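Local structure of putative rRNA methylase (Clostridium thermocellum ATCC 27405, 3EEY) at residues K95-N100 and G133-V138. The protein binds S-adenosylmethionine and is probably a methyltransferase, possibly one that acts on ribosomal RNA. Numbering follows the deposited sequence.
Sequences KAVMFN and GIITVV. With SAM (S-adenosylmethionine), chain K.
Strands 96-100 and 133-138 run side by side in the same direction, their axes nearly parallel, joined by five backbone hydrogen bonds. Phe99 N to Thr136 O is the straightest, 2.8 Å with 170° at the hydrogen; Val138 N instead reaches Phe99 O from above the carbonyl plane. On the face carrying Val97, Phe99, Ile135 and Val137, the aromatic ring dominates. With CG anti to its own carbonyl carbon (chi1 -75°), Phe99 turns a ring edge to the neighbouring strand, and CD2 meets Ile135 CG2 at 3.7 Å near the ring plane. Its CB rests 3.9 Å from Val137 CG1, so Phe99 spans two residues across the strand boundary. Two residues earlier, Val97 CB lies alongside Ile135 CG1 at 4.0 Å. Helix 115-128, part of the connection between the two strands, covers this face, while His83 meets the Phe99 ring with planes steeply inclined.

The other face, with Ala96, Met98, Asn100, Ile134, Thr136 and Val138, becomes more polar towards the C-terminal ends of the strands, at Thr136 and Asn100. Thr136 holds OG1 between its backbone N and carbonyl carbon (chi1 64°), beside Met98 CG and 2.7 Å from a water to which it is hydrogen-bonded. The same water donates a hydrogen bond to Phe99 O, 2.9 Å away, giving this carbonyl a second donor besides Val138 N. Helices 8-19 and 35-44 pack over Met98. At the strand end, Asn100 turns ND2 alongside the CB and CG2 of Val138, while its OD1 lies 3.6 Å from SAM CE, the methyl carbon. Two adjacent parallel strands linked through a helix form a beta-alpha-beta crossover of the Rossmann-like methyltransferase fold, here with the first strand's C-terminal end bordering the S-adenosylmethionine pocket.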
ATOM      1  N   LYS A  95      20.896  -1.924   0.909  1.00 42.52           N
ATOM      2  CA  LYS A  95      19.803  -1.516   0.031  1.00 44.23           C
ATOM      3  C   LYS A  95      18.439  -1.823   0.642  1.00 43.58           C
ATOM      4  O   LYS A  95      17.506  -1.037   0.494  1.00 39.39           O
ATOM      5  CB  LYS A  95      19.933  -2.177  -1.343  1.00 33.05           C
ATOM      6  CG  LYS A  95      19.080  -1.549  -2.445  1.00 40.97           C
ATOM      7  CD  LYS A  95      19.554  -0.142  -2.801  1.00 53.75           C
ATOM      8  CE  LYS A  95      19.148   0.253  -4.214  1.00 61.13           C
ATOM      9  NZ  LYS A  95      19.894  -0.532  -5.241  1.00 67.43           N
ATOM     10  N   ALA A  96      18.331  -2.961   1.326  1.00 40.38           N
ATOM     11  CA  ALA A  96      17.055  -3.406   1.858  1.00 37.73           C
ATOM     12  C   ALA A  96      17.199  -4.227   3.122  1.00 37.91           C
ATOM     13  O   ALA A  96      18.219  -4.866   3.333  1.00 41.17           O
ATOM     14  CB  ALA A  96      16.279  -4.183   0.811  1.00 37.89           C
ATOM     15  N   VAL A  97      16.177  -4.170   3.977  1.00 38.21           N
ATOM     16  CA  VAL A  97      16.097  -4.999   5.177  1.00 33.66           C
ATOM     17  C   VAL A  97      14.676  -5.550   5.269  1.00 35.68           C
ATOM     18  O   VAL A  97      13.716  -4.816   5.096  1.00 41.05           O
ATOM     19  CB  VAL A  97      16.446  -4.219   6.480  1.00 36.38           C
ATOM     20  CG1 VAL A  97      16.639  -5.172   7.656  1.00 25.31           C
ATOM     21  CG2 VAL A  97      17.702  -3.388   6.318  1.00 32.40           C
ATOM     22  N   MET A  98      14.545  -6.845   5.528  1.00 38.01           N
ATOM     23  CA  MET A  98      13.235  -7.453   5.683  1.00 29.72           C
ATOM     24  C   MET A  98      13.003  -7.874   7.137  1.00 32.67           C
ATOM     25  O   MET A  98      13.822  -8.578   7.728  1.00 38.40           O
ATOM     26  CB  MET A  98      13.045  -8.642   4.724  1.00 31.01           C
ATOM     27  CG  MET A  98      13.128  -8.309   3.227  1.00 27.98           C
ATOM     28  SD  MET A  98      12.827  -9.732   2.131  1.00 20.11           S
ATOM     29  CE  MET A  98      11.067  -9.761   1.969  1.00 20.89           C
ATOM     30  N   PHE A  99      11.893  -7.414   7.708  1.00 37.25           N
ATOM     31  CA  PHE A  99      11.430  -7.869   9.025  1.00 28.05           C
ATOM     32  C   PHE A  99      10.143  -8.649   8.873  1.00 22.90           C
ATOM     33  O   PHE A  99       9.213  -8.225   8.172  1.00 25.01           O
ATOM     34  CB  PHE A  99      11.163  -6.685   9.956  1.00 30.26           C
ATOM     35  CG  PHE A  99      12.396  -6.038  10.483  1.00 24.53           C
ATOM     36  CD1 PHE A  99      12.938  -6.436  11.697  1.00 22.02           C
ATOM     37  CD2 PHE A  99      13.015  -5.026   9.775  1.00 25.19           C
ATOM     38  CE1 PHE A  99      14.075  -5.830  12.189  1.00 28.26           C
ATOM     39  CE2 PHE A  99      14.151  -4.409  10.260  1.00 26.03           C
ATOM     40  CZ  PHE A  99      14.689  -4.811  11.457  1.00 20.23           C
ATOM     41  N   ASN A 100      10.089  -9.790   9.538  1.00 30.54           N
ATOM     42  CA  ASN A 100       8.883 -10.596   9.599  1.00 35.71           C
ATOM     43  C   ASN A 100       8.608 -10.902  11.069  1.00 37.33           C
ATOM     44  O   ASN A 100       9.271 -11.743  11.665  1.00 48.36           O
ATOM     45  CB  ASN A 100       9.104 -11.867   8.784  1.00 44.54           C
ATOM     46  CG  ASN A 100       7.844 -12.379   8.150  1.00 48.18           C
ATOM     47  OD1 ASN A 100       7.061 -13.073   8.790  1.00 61.08           O
ATOM     48  ND2 ASN A 100       7.638 -12.049   6.878  1.00 52.03           N
ATOM     49  N   GLY A 133      16.843   3.397  -0.228  1.00 46.03           N
ATOM     50  CA  GLY A 133      16.745   2.016   0.243  1.00 40.08           C
ATOM     51  C   GLY A 133      15.445   1.764   0.980  1.00 40.44           C
ATOM     52  O   GLY A 133      14.768   2.710   1.343  1.00 30.96           O
ATOM     53  N   ILE A 134      15.104   0.494   1.212  1.00 38.18           N
ATOM     54  CA  ILE A 134      13.792   0.135   1.775  1.00 34.10           C
ATOM     55  C   ILE A 134      13.872  -0.856   2.930  1.00 29.52           C
ATOM     56  O   ILE A 134      14.713  -1.737   2.940  1.00 34.76           O
ATOM     57  CB  ILE A 134      12.804  -0.355   0.659  1.00 33.57           C
ATOM     58  CG1 ILE A 134      11.370  -0.465   1.184  1.00 29.76           C
ATOM     59  CG2 ILE A 134      13.241  -1.708   0.052  1.00 38.21           C
ATOM     60  CD1 ILE A 134      10.348   0.288   0.388  1.00 34.28           C
ATOM     61  N   ILE A 135      13.018  -0.676   3.926  1.00 34.74           N
ATOM     62  CA  ILE A 135      12.779  -1.689   4.943  1.00 28.94           C
ATOM     63  C   ILE A 135      11.327  -2.101   4.789  1.00 36.94           C
ATOM     64  O   ILE A 135      10.453  -1.242   4.707  1.00 37.80           O
ATOM     65  CB  ILE A 135      13.004  -1.149   6.379  1.00 31.53           C
ATOM     66  CG1 ILE A 135      14.461  -0.735   6.573  1.00 33.96           C
ATOM     67  CG2 ILE A 135      12.605  -2.198   7.445  1.00 16.18           C
ATOM     68  CD1 ILE A 135      14.672   0.341   7.616  1.00 36.58           C
ATOM     69  N   THR A 136      11.071  -3.408   4.724  1.00 31.80           N
ATOM     70  CA  THR A 136       9.706  -3.911   4.822  1.00 38.07           C
ATOM     71  C   THR A 136       9.509  -4.626   6.160  1.00 31.47           C
ATOM     72  O   THR A 136      10.390  -5.339   6.620  1.00 37.52           O
ATOM     73  CB  THR A 136       9.340  -4.850   3.654  1.00 40.43           C
ATOM     74  OG1 THR A 136      10.171  -6.012   3.701  1.00 32.39           O
ATOM     75  CG2 THR A 136       9.518  -4.145   2.312  1.00 30.14           C
ATOM     76  N   VAL A 137       8.368  -4.384   6.794  1.00 31.68           N
ATOM     77  CA  VAL A 137       8.017  -4.995   8.078  1.00 26.22           C
ATOM     78  C   VAL A 137       6.633  -5.636   7.946  1.00 23.54           C
ATOM     79  O   VAL A 137       5.621  -4.941   7.825  1.00 31.14           O
ATOM     80  CB  VAL A 137       8.007  -3.946   9.233  1.00 30.57           C
ATOM     81  CG1 VAL A 137       7.905  -4.623  10.591  1.00 31.77           C
ATOM     82  CG2 VAL A 137       9.237  -3.060   9.183  1.00 25.00           C
ATOM     83  N   VAL A 138       6.585  -6.968   7.923  1.00 35.79           N
ATOM     84  CA  VAL A 138       5.310  -7.670   7.984  1.00 21.37           C
ATOM     85  C   VAL A 138       5.014  -7.927   9.467  1.00 32.07           C
ATOM     86  O   VAL A 138       5.767  -8.613  10.145  1.00 34.55           O
ATOM     87  CB  VAL A 138       5.307  -8.982   7.152  1.00 32.38           C
ATOM     88  CG1 VAL A 138       3.936  -9.638   7.185  1.00 20.90           C
ATOM     89  CG2 VAL A 138       5.690  -8.699   5.709  1.00 19.61           C
TER
HETATM   90  N   SAM K 300      10.984 -14.723   7.376  1.00 55.01           N
HETATM   91  CA  SAM K 300      10.801 -15.955   8.207  1.00 64.02           C
HETATM   92  C   SAM K 300      10.558 -17.199   7.347  1.00 62.82           C
HETATM   93  O   SAM K 300      10.047 -18.227   7.807  1.00 62.55           O
HETATM   94  OXT SAM K 300      10.886 -17.203   6.162  1.00 68.37           O
HETATM   95  CB  SAM K 300       9.709 -15.743   9.248  1.00 60.84           C
HETATM   96  CG  SAM K 300      10.230 -15.062  10.510  1.00 54.72           C
HETATM   97  SD  SAM K 300       9.391 -15.599  12.025  1.00 40.18           S
HETATM   98  CE  SAM K 300       7.786 -14.777  11.820  1.00 61.42           C
HETATM   99  C5' SAM K 300      10.241 -14.569  13.252  1.00 51.26           C
HETATM  100  C4' SAM K 300      11.678 -15.057  13.464  1.00 50.71           C
HETATM  101  O4' SAM K 300      12.465 -14.068  14.102  1.00 46.78           O
HETATM  102  C3' SAM K 300      11.745 -16.312  14.331  1.00 52.41           C
HETATM  103  O3' SAM K 300      12.514 -17.280  13.655  1.00 47.92           O
HETATM  104  C2' SAM K 300      12.429 -15.866  15.609  1.00 53.28           C
HETATM  105  O2' SAM K 300      13.242 -16.871  16.184  1.00 46.74           O
HETATM  106  C1' SAM K 300      13.245 -14.678  15.113  1.00 44.92           C
HETATM  107  N9  SAM K 300      13.592 -13.709  16.172  1.00 44.64           N
HETATM  108  C8  SAM K 300      12.953 -13.473  17.367  1.00 39.33           C
HETATM  109  N7  SAM K 300      13.628 -12.498  18.024  1.00 41.58           N
HETATM  110  C5  SAM K 300      14.684 -12.117  17.263  1.00 36.22           C
HETATM  111  C6  SAM K 300      15.697 -11.180  17.436  1.00 31.10           C
HETATM  112  N6  SAM K 300      15.771 -10.418  18.524  1.00 42.74           N
HETATM  113  N1  SAM K 300      16.651 -11.044  16.452  1.00 46.60           N
HETATM  114  C2  SAM K 300      16.627 -11.810  15.306  1.00 30.90           C
HETATM  115  N3  SAM K 300      15.618 -12.724  15.139  1.00 39.95           N
HETATM  116  C4  SAM K 300      14.670 -12.877  16.099  1.00 33.83           C
HETATM  117  O   HOH W   1       9.531  -8.092   5.313  1.00 26.37           O